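Citrinin polyketide synthase (Monascus purpureus, PDB 5MPT) builds the keto-aldehyde precursor of the mycotoxin citrinin from four malonyl units and presumably an acetyl starter, the part described here being its C-methyltransferase (CMeT) domain. Local coordinates at residues S117-V121 / E122-E126; T39-N42 / E43-R47; E191-L194 / E195-K199. All coordinates share one frame; numbering follows the deposited sequence. Where two conformers were deposited one is given.

Interaction 1: S117-V121 / E122-E126; sequences STKSV and ETMLE
Ser120 and Thr123 meet through their hydroxyls at the start of a helix, with Ser120 as its N-cap. Ser120 holds OG between its own backbone N and carbonyl carbon (chi1 64°), which turns the oxygen into the opening turn; there it takes the backbone N-H of Thr123, N to OG 2.9 Å. The hydroxyl OG1 of Thr123 also lies 2.9 Å from Ser120 OG, so the cap oxygen faces both the amide and the side chain of one residue. Thr123 rests its CB and methyl CG2 against the aliphatic part of Lys119, which crosses them at about a right angle, CG to CB 3.6 Å. The lysine then bends at chi3, and its NZ forms a salt bridge with Glu127, one turn beyond Thr123. Met124 runs back from the helix, extended beyond CG, toward the loop that leads into it: its CE lies 3.4 Å from Ser117 OG and 3.5 Å from Lys119 O. Ser117 OG in turn accepts from Lys119 N at 3.2 Å, an ST turn just before the cap. Helix 121-131 thus begins at the surface, with Val121 and Met124 packed on helix 40-62 and Leu125 on helix 136-146.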
loop_
_atom_site.group_PDB
_atom_site.type_symbol
_atom_site.label_atom_id
_atom_site.label_comp_id
_atom_site.label_asym_id
_atom_site.label_seq_id
_atom_site.Cartn_x
_atom_site.Cartn_y
_atom_site.Cartn_z
ATOM N N SER A 117 -10.323 1.072 27.445
ATOM C CA SER A 117 -11.300 2.109 27.166
ATOM C C SER A 117 -12.711 1.575 27.366
ATOM O O SER A 117 -13.000 0.411 27.073
ATOM C CB SER A 117 -11.137 2.620 25.739
ATOM O OG SER A 117 -12.267 3.388 25.376
ATOM N N THR A 118 -13.599 2.439 27.867
ATOM C CA THR A 118 -14.984 2.059 28.095
ATOM C C THR A 118 -15.883 2.384 26.909
ATOM O O THR A 118 -17.030 1.921 26.864
ATOM C CB THR A 118 -15.513 2.749 29.357
ATOM O OG1 THR A 118 -15.463 4.163 29.177
ATOM C CG2 THR A 118 -14.661 2.375 30.561
ATOM N N LYS A 119 -15.387 3.110 25.926
ATOM C CA LYS A 119 -16.174 3.391 24.741
ATOM C C LYS A 119 -16.234 2.141 23.879
ATOM O O LYS A 119 -15.211 1.485 23.661
ATOM C CB LYS A 119 -15.552 4.565 23.979
ATOM C CG LYS A 119 -16.431 5.211 22.920
ATOM C CD LYS A 119 -15.743 6.423 22.283
ATOM C CE LYS A 119 -15.134 7.368 23.321
ATOM N NZ LYS A 119 -14.566 8.595 22.704
ATOM N N SER A 120 -17.429 1.810 23.392
ATOM C CA SER A 120 -17.562 0.677 22.497
ATOM C C SER A 120 -16.888 0.959 21.156
ATOM O O SER A 120 -16.688 2.112 20.761
ATOM C CB SER A 120 -19.025 0.346 22.229
ATOM O OG SER A 120 -19.660 1.409 21.562
ATOM N N VAL A 121 -16.580 -0.129 20.443
ATOM C CA VAL A 121 -16.078 0.005 19.077
ATOM C C VAL A 121 -17.138 0.611 18.177
ATOM O O VAL A 121 -16.810 1.280 17.193
ATOM C CB VAL A 121 -15.596 -1.344 18.530
ATOM C CG1 VAL A 121 -14.396 -1.836 19.336
ATOM C CG2 VAL A 121 -16.722 -2.405 18.535
ATOM N N GLU A 122 -18.418 0.405 18.494
ATOM C CA GLU A 122 -19.479 1.032 17.712
ATOM C C GLU A 122 -19.474 2.541 17.900
ATOM O O GLU A 122 -19.622 3.299 16.932
ATOM C CB GLU A 122 -20.840 0.453 18.100
ATOM C CG GLU A 122 -21.060 -0.953 17.612
ATOM C CD GLU A 122 -20.612 -2.026 18.603
ATOM O OE1 GLU A 122 -20.075 -1.697 19.684
ATOM O OE2 GLU A 122 -20.780 -3.208 18.265
ATOM N N THR A 123 -19.300 3.002 19.138
ATOM C CA THR A 123 -19.250 4.439 19.362
ATOM C C THR A 123 -17.962 5.044 18.789
ATOM O O THR A 123 -17.988 6.132 18.208
ATOM C CB THR A 123 -19.380 4.737 20.846
ATOM O OG1 THR A 123 -20.572 4.106 21.346
ATOM C CG2 THR A 123 -19.441 6.227 21.068
ATOM N N MET A 124 -16.828 4.356 18.958
ATOM C CA MET A 124 -15.569 4.785 18.349
ATOM C C MET A 124 -15.733 4.997 16.852
ATOM O O MET A 124 -15.311 6.019 16.315
ATOM C CB MET A 124 -14.459 3.748 18.595
ATOM C CG MET A 124 -13.896 3.722 20.024
ATOM S SD MET A 124 -12.539 2.544 20.274
ATOM C CE MET A 124 -12.297 2.641 22.047
ATOM N N LEU A 125 -16.270 3.998 16.144
ATOM C CA LEU A 125 -16.408 4.130 14.700
ATOM C C LEU A 125 -17.349 5.271 14.343
ATOM O O LEU A 125 -17.063 6.079 13.462
ATOM C CB LEU A 125 -16.911 2.827 14.084
ATOM C CG LEU A 125 -16.962 2.917 12.553
ATOM C CD1 LEU A 125 -15.571 3.071 11.983
ATOM C CD2 LEU A 125 -17.642 1.691 11.995
ATOM N N GLU A 126 -18.490 5.344 15.011
ATOM C CA GLU A 126 -19.478 6.362 14.680
ATOM C C GLU A 126 -18.868 7.748 14.797
ATOM O O GLU A 126 -19.029 8.592 13.905
ATOM C CB GLU A 126 -20.691 6.208 15.609
ATOM C CG GLU A 126 -21.855 7.174 15.347
ATOM C CD GLU A 126 -22.834 7.254 16.528
ATOM O OE1 GLU A 126 -23.016 6.232 17.227
ATOM O OE2 GLU A 126 -23.412 8.341 16.758
#

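Interaction 2: T39-N42 / E43-R47; sequences TYYN and EVMPR. With EDO (1,2-ethanediol), chain C.
Tyr40 O receives two amides, Met45 N at 2.8 Å and Val44 N at 3.2 Å, so the first turn of this helix widens into a pi-type turn, and Pro46, which has no N-H to give, follows at a kink. Two side chains of 43-47 lie against the Tyr40 ring, each crossing it at about a right angle. Val44 brings CB and CG1 to the CD1 and CE1 atoms, CB to CD1 3.8 Å, while Met45 brings CG to CE2 at 3.5 Å. The methionine bends at chi3 (49°), which carries CE toward Tyr41; its sulfur makes oblique Met-aromatic contacts with both rings, SD lying 4.8 Å from the Tyr40 centroid. One water bridges Thr39 and Glu43, accepting from Thr39 OG1 at 2.6 Å and donating to Glu43 OE1 at 2.8 Å. Thr39 OG1 also accepts from O1 of an ethanediol, probably left by the crystallisation liquor, whose other partners are Glu132 and His135. Tyr40 OH is bonded to Glu138 and Trp322, and its ring meets His135 edge-to-face. The opening of helix 40-62 is thereby joined to helices 136-146 and 321-327, while Arg47 reaches helix 121-131 through a salt bridge to Asp131.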
loop_
_atom_site.group_PDB
_atom_site.type_symbol
_atom_site.label_atom_id
_atom_site.label_comp_id
_atom_site.label_asym_id
_atom_site.label_seq_id
_atom_site.Cartn_x
_atom_site.Cartn_y
_atom_site.Cartn_z
ATOM N N THR A 39 -3.298 16.272 9.018
ATOM C CA THR A 39 -3.473 15.944 10.427
ATOM C C THR A 39 -3.478 14.455 10.650
ATOM O O THR A 39 -3.813 14.016 11.756
ATOM C CB THR A 39 -4.774 16.515 10.971
ATOM O OG1 THR A 39 -5.873 16.011 10.208
ATOM C CG2 THR A 39 -4.760 18.030 10.899
ATOM N N TYR A 40 -3.115 13.665 9.642
ATOM C CA TYR A 40 -3.372 12.228 9.726
ATOM C C TYR A 40 -2.517 11.558 10.797
ATOM O O TYR A 40 -3.028 10.766 11.599
ATOM C CB TYR A 40 -3.133 11.587 8.364
ATOM C CG TYR A 40 -3.744 10.190 8.193
ATOM C CD1 TYR A 40 -5.090 10.036 7.862
ATOM C CD2 TYR A 40 -2.971 9.038 8.298
ATOM C CE1 TYR A 40 -5.655 8.790 7.706
ATOM C CE2 TYR A 40 -3.538 7.771 8.111
ATOM C CZ TYR A 40 -4.863 7.667 7.781
ATOM O OH TYR A 40 -5.428 6.451 7.582
ATOM N N TYR A 41 -1.210 11.826 10.808
ATOM C CA TYR A 41 -0.343 11.129 11.758
ATOM C C TYR A 41 -0.693 11.489 13.194
ATOM O O TYR A 41 -0.801 10.608 14.064
ATOM C CB TYR A 41 1.120 11.457 11.468
ATOM C CG TYR A 41 2.119 10.727 12.339
ATOM C CD1 TYR A 41 2.538 9.439 12.023
ATOM C CD2 TYR A 41 2.645 11.322 13.478
ATOM C CE1 TYR A 41 3.453 8.763 12.820
ATOM C CE2 TYR A 41 3.556 10.649 14.284
ATOM C CZ TYR A 41 3.954 9.374 13.948
ATOM O OH TYR A 41 4.859 8.720 14.750
ATOM N N ASN A 42 -0.904 12.765 13.471
ATOM C CA ASN A 42 -1.094 13.197 14.850
ATOM C C ASN A 42 -2.533 13.170 15.320
ATOM O O ASN A 42 -2.763 13.112 16.528
ATOM C CB ASN A 42 -0.534 14.611 15.020
ATOM C CG ASN A 42 0.980 14.631 14.973
ATOM O OD1 ASN A 42 1.640 13.743 15.508
ATOM N ND2 ASN A 42 1.540 15.646 14.330
ATOM N N GLU A 43 -3.514 13.237 14.417
ATOM C CA GLU A 43 -4.905 13.333 14.866
ATOM C C GLU A 43 -5.810 12.183 14.435
ATOM O O GLU A 43 -6.755 11.874 15.153
ATOM C CB GLU A 43 -5.532 14.650 14.385
ATOM C CG GLU A 43 -4.902 15.900 14.977
ATOM C CD GLU A 43 -5.649 17.175 14.572
ATOM O OE1 GLU A 43 -6.865 17.099 14.255
ATOM O OE2 GLU A 43 -5.011 18.252 14.563
ATOM N N VAL A 44 -5.571 11.548 13.300
ATOM C CA VAL A 44 -6.440 10.499 12.797
ATOM C C VAL A 44 -5.926 9.142 13.216
ATOM O O VAL A 44 -6.670 8.348 13.793
ATOM C CB VAL A 44 -6.587 10.607 11.259
ATOM C CG1 VAL A 44 -7.700 9.724 10.783
ATOM C CG2 VAL A 44 -6.926 12.026 10.869
ATOM N N MET A 45 -4.629 8.909 13.023
ATOM C CA MET A 45 -4.067 7.586 13.294
ATOM C C MET A 45 -4.181 7.156 14.751
ATOM O O MET A 45 -4.425 5.965 14.981
ATOM C CB MET A 45 -2.601 7.520 12.834
ATOM C CG MET A 45 -2.446 7.283 11.352
ATOM S SD MET A 45 -0.714 7.304 10.751
ATOM C CE MET A 45 -0.015 6.172 12.002
ATOM N N PRO A 46 -4.003 8.015 15.757
ATOM C CA PRO A 46 -4.247 7.549 17.131
ATOM C C PRO A 46 -5.663 7.061 17.322
ATOM O O PRO A 46 -5.890 6.126 18.103
ATOM C CB PRO A 46 -3.915 8.782 17.980
ATOM C CG PRO A 46 -2.902 9.536 17.113
ATOM C CD PRO A 46 -3.401 9.357 15.718
ATOM N N ARG A 47 -6.613 7.599 16.555
ATOM C CA ARG A 47 -7.998 7.188 16.738
ATOM C C ARG A 47 -8.240 5.853 16.056
ATOM O O ARG A 47 -8.932 4.987 16.601
ATOM C CB ARG A 47 -8.964 8.245 16.206
ATOM C CG ARG A 47 -8.852 9.547 16.963
ATOM C CD ARG A 47 -9.801 10.613 16.431
ATOM N NE ARG A 47 -11.182 10.314 16.764
ATOM C CZ ARG A 47 -12.214 11.105 16.484
ATOM N NH1 ARG A 47 -12.025 12.261 15.848
ATOM N NH2 ARG A 47 -13.441 10.738 16.864
HETATM C C1 EDO C . -8.067 17.191 7.221
HETATM O O1 EDO C . -7.219 17.586 8.299
HETATM C C2 EDO C . -8.906 16.001 7.658
HETATM O O2 EDO C . -8.085 15.105 8.427
HETATM O O HOH W 1 -7.871 16.118 11.864
#

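Interaction 3: E191-L194 / E195-K199; sequences EFFL and EQLVK
Phe192 and Gln196 lie one turn apart, with the glutamine's CG 3.6 Å from CE1 of the ring. Gln196 bends at chi2 (-63°), folding its amide back beside the ring, so that NE2 lies 3.8 Å from Phe192 CE1; ring and amide planes are inclined by 48°. On another side of the helix, in one of the two conformers modelled for Leu197, this residue and Leu194 touch through their CD2 methyls at 4.1 Å. The backbone that carries these side chains is regular alpha helix: each N-H from Glu195 to Val198 bonds to the carbonyl four residues back, as in Gln196 N to Phe192 O at 3.0 Å. Glu191 and Glu195 follow one another on one face, but their carboxylates stay well apart, each paired with its own cation, Lys223 for Glu191 and Arg230 for Glu195. Lys199 NZ adds a long salt bridge to Glu195 OE2, 3.9 Å. Lys223 and Arg230 both lie on helix 221-231, on which Leu194 also packs through Met224. Phe192, Phe193 and Leu197 lean on helix 14-26, while Phe193 and Leu197 reach Leu312 and Phe310 of strand 309-316, so helix 181-198 packs on the sheet at this strand and on both helices.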
loop_
_atom_site.group_PDB
_atom_site.type_symbol
_atom_site.label_atom_id
_atom_site.label_comp_id
_atom_site.label_asym_id
_atom_site.label_seq_id
_atom_site.Cartn_x
_atom_site.Cartn_y
_atom_site.Cartn_z
ATOM N N GLU A 191 0.606 11.960 -10.571
ATOM C CA GLU A 191 0.034 12.677 -11.716
ATOM C C GLU A 191 0.848 13.919 -12.059
ATOM O O GLU A 191 1.148 14.169 -13.222
ATOM C CB GLU A 191 -1.411 13.077 -11.461
ATOM C CG GLU A 191 -2.368 11.919 -11.233
ATOM C CD GLU A 191 -3.752 12.435 -10.891
ATOM O OE1 GLU A 191 -4.233 12.124 -9.774
ATOM O OE2 GLU A 191 -4.334 13.175 -11.724
ATOM N N PHE A 192 1.169 14.738 -11.057
ATOM C CA PHE A 192 1.934 15.961 -11.278
ATOM C C PHE A 192 3.306 15.657 -11.872
ATOM O O PHE A 192 3.745 16.289 -12.854
ATOM C CB PHE A 192 2.027 16.722 -9.938
ATOM C CG PHE A 192 2.832 17.965 -10.002
ATOM C CD1 PHE A 192 2.589 18.926 -10.980
ATOM C CD2 PHE A 192 3.842 18.186 -9.075
ATOM C CE1 PHE A 192 3.314 20.120 -10.982
ATOM C CE2 PHE A 192 4.598 19.355 -9.103
ATOM C CZ PHE A 192 4.331 20.321 -10.050
ATOM N N PHE A 193 3.972 14.641 -11.333
ATOM C CA PHE A 193 5.263 14.242 -11.857
ATOM C C PHE A 193 5.140 13.879 -13.333
ATOM O O PHE A 193 5.902 14.368 -14.186
ATOM C CB PHE A 193 5.806 13.066 -11.048
ATOM C CG PHE A 193 6.868 12.296 -11.760
ATOM C CD1 PHE A 193 8.082 12.890 -12.076
ATOM C CD2 PHE A 193 6.652 10.973 -12.118
ATOM C CE1 PHE A 193 9.071 12.219 -12.753
ATOM C CE2 PHE A 193 7.642 10.274 -12.790
ATOM C CZ PHE A 193 8.859 10.897 -13.126
ATOM N N LEU A 194 4.175 13.008 -13.659
ATOM C CA LEU A 194 4.045 12.548 -15.039
ATOM C C LEU A 194 3.678 13.695 -15.987
ATOM O O LEU A 194 4.177 13.751 -17.119
ATOM C CB LEU A 194 3.016 11.426 -15.128
ATOM C CG LEU A 194 3.448 10.093 -14.513
ATOM C CD1 LEU A 194 2.263 9.129 -14.430
ATOM C CD2 LEU A 194 4.609 9.475 -15.322
ATOM N N GLU A 195 2.799 14.610 -15.554
ATOM C CA GLU A 195 2.443 15.738 -16.399
ATOM C C GLU A 195 3.667 16.591 -16.686
ATOM O O GLU A 195 3.916 16.975 -17.839
ATOM C CB GLU A 195 1.340 16.569 -15.735
ATOM C CG GLU A 195 0.925 17.715 -16.603
ATOM C CD GLU A 195 -0.377 18.349 -16.182
ATOM O OE1 GLU A 195 -0.752 18.202 -15.012
ATOM O OE2 GLU A 195 -1.038 18.989 -17.025
ATOM N N GLN A 196 4.463 16.876 -15.655
ATOM C CA GLN A 196 5.656 17.696 -15.860
ATOM C C GLN A 196 6.679 16.951 -16.704
ATOM O O GLN A 196 7.441 17.558 -17.478
ATOM C CB GLN A 196 6.244 18.081 -14.502
ATOM C CG GLN A 196 5.377 19.062 -13.727
ATOM C CD GLN A 196 5.244 20.379 -14.474
ATOM O OE1 GLN A 196 6.224 20.915 -14.990
ATOM N NE2 GLN A 196 4.022 20.837 -14.631
ATOM N N LEU A 197 6.696 15.626 -16.564
ATOM C CA LEU A 197 7.566 14.782 -17.388
ATOM C C LEU A 197 7.203 14.895 -18.858
ATOM O O LEU A 197 8.063 15.149 -19.710
ATOM C CB LEU A 197 7.458 13.328 -16.934
ATOM C CG LEU A 197 8.229 12.309 -17.769
ATOM C CD1 LEU A 197 9.715 12.563 -17.644
ATOM C CD2 LEU A 197 7.911 10.876 -17.381
ATOM N N VAL A 198 5.924 14.712 -19.174
ATOM C CA VAL A 198 5.491 14.685 -20.567
ATOM C C VAL A 198 5.725 16.026 -21.280
ATOM O O VAL A 198 6.068 16.042 -22.480
ATOM C CB VAL A 198 4.019 14.206 -20.580
ATOM C CG1 VAL A 198 3.373 14.332 -21.939
ATOM C CG2 VAL A 198 3.952 12.768 -20.141
ATOM N N LYS A 199 5.631 17.157 -20.557
ATOM C CA LYS A 199 5.912 18.489 -21.117
ATOM C C LYS A 199 7.333 18.625 -21.634
ATOM O O LYS A 199 7.604 19.546 -22.418
ATOM C CB LYS A 199 5.700 19.599 -20.051
ATOM C CG LYS A 199 4.281 19.963 -19.699
ATOM C CD LYS A 199 4.281 20.863 -18.444
ATOM C CE LYS A 199 3.088 21.828 -18.372
ATOM N NZ LYS A 199 1.786 21.177 -18.682
#

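In the fold
All three contacts are local, within or at the start of a helix, yet their settings differ. Interaction 1 is at the surface and relies on hydroxyl capping; interaction 2, partly buried, combines a distorted helical turn with sulfur and aromatic packing; interaction 3, also partly buried, has a regular backbone and an apolar side turned to the mixed sheet. Interactions 1 and 2 share a neighbourhood, their centres about 17 Å apart, because helix 121-131 packs on helix 40-62. Interaction 3 belongs to the Rossmann-like methyltransferase part, its centre about 44 Å from that of interaction 1. The Tyr40 side chain is about 11 Å from that of active-site Tyr177, that of Glu191 about 12 Å from bound S-adenosyl-L-homocysteine.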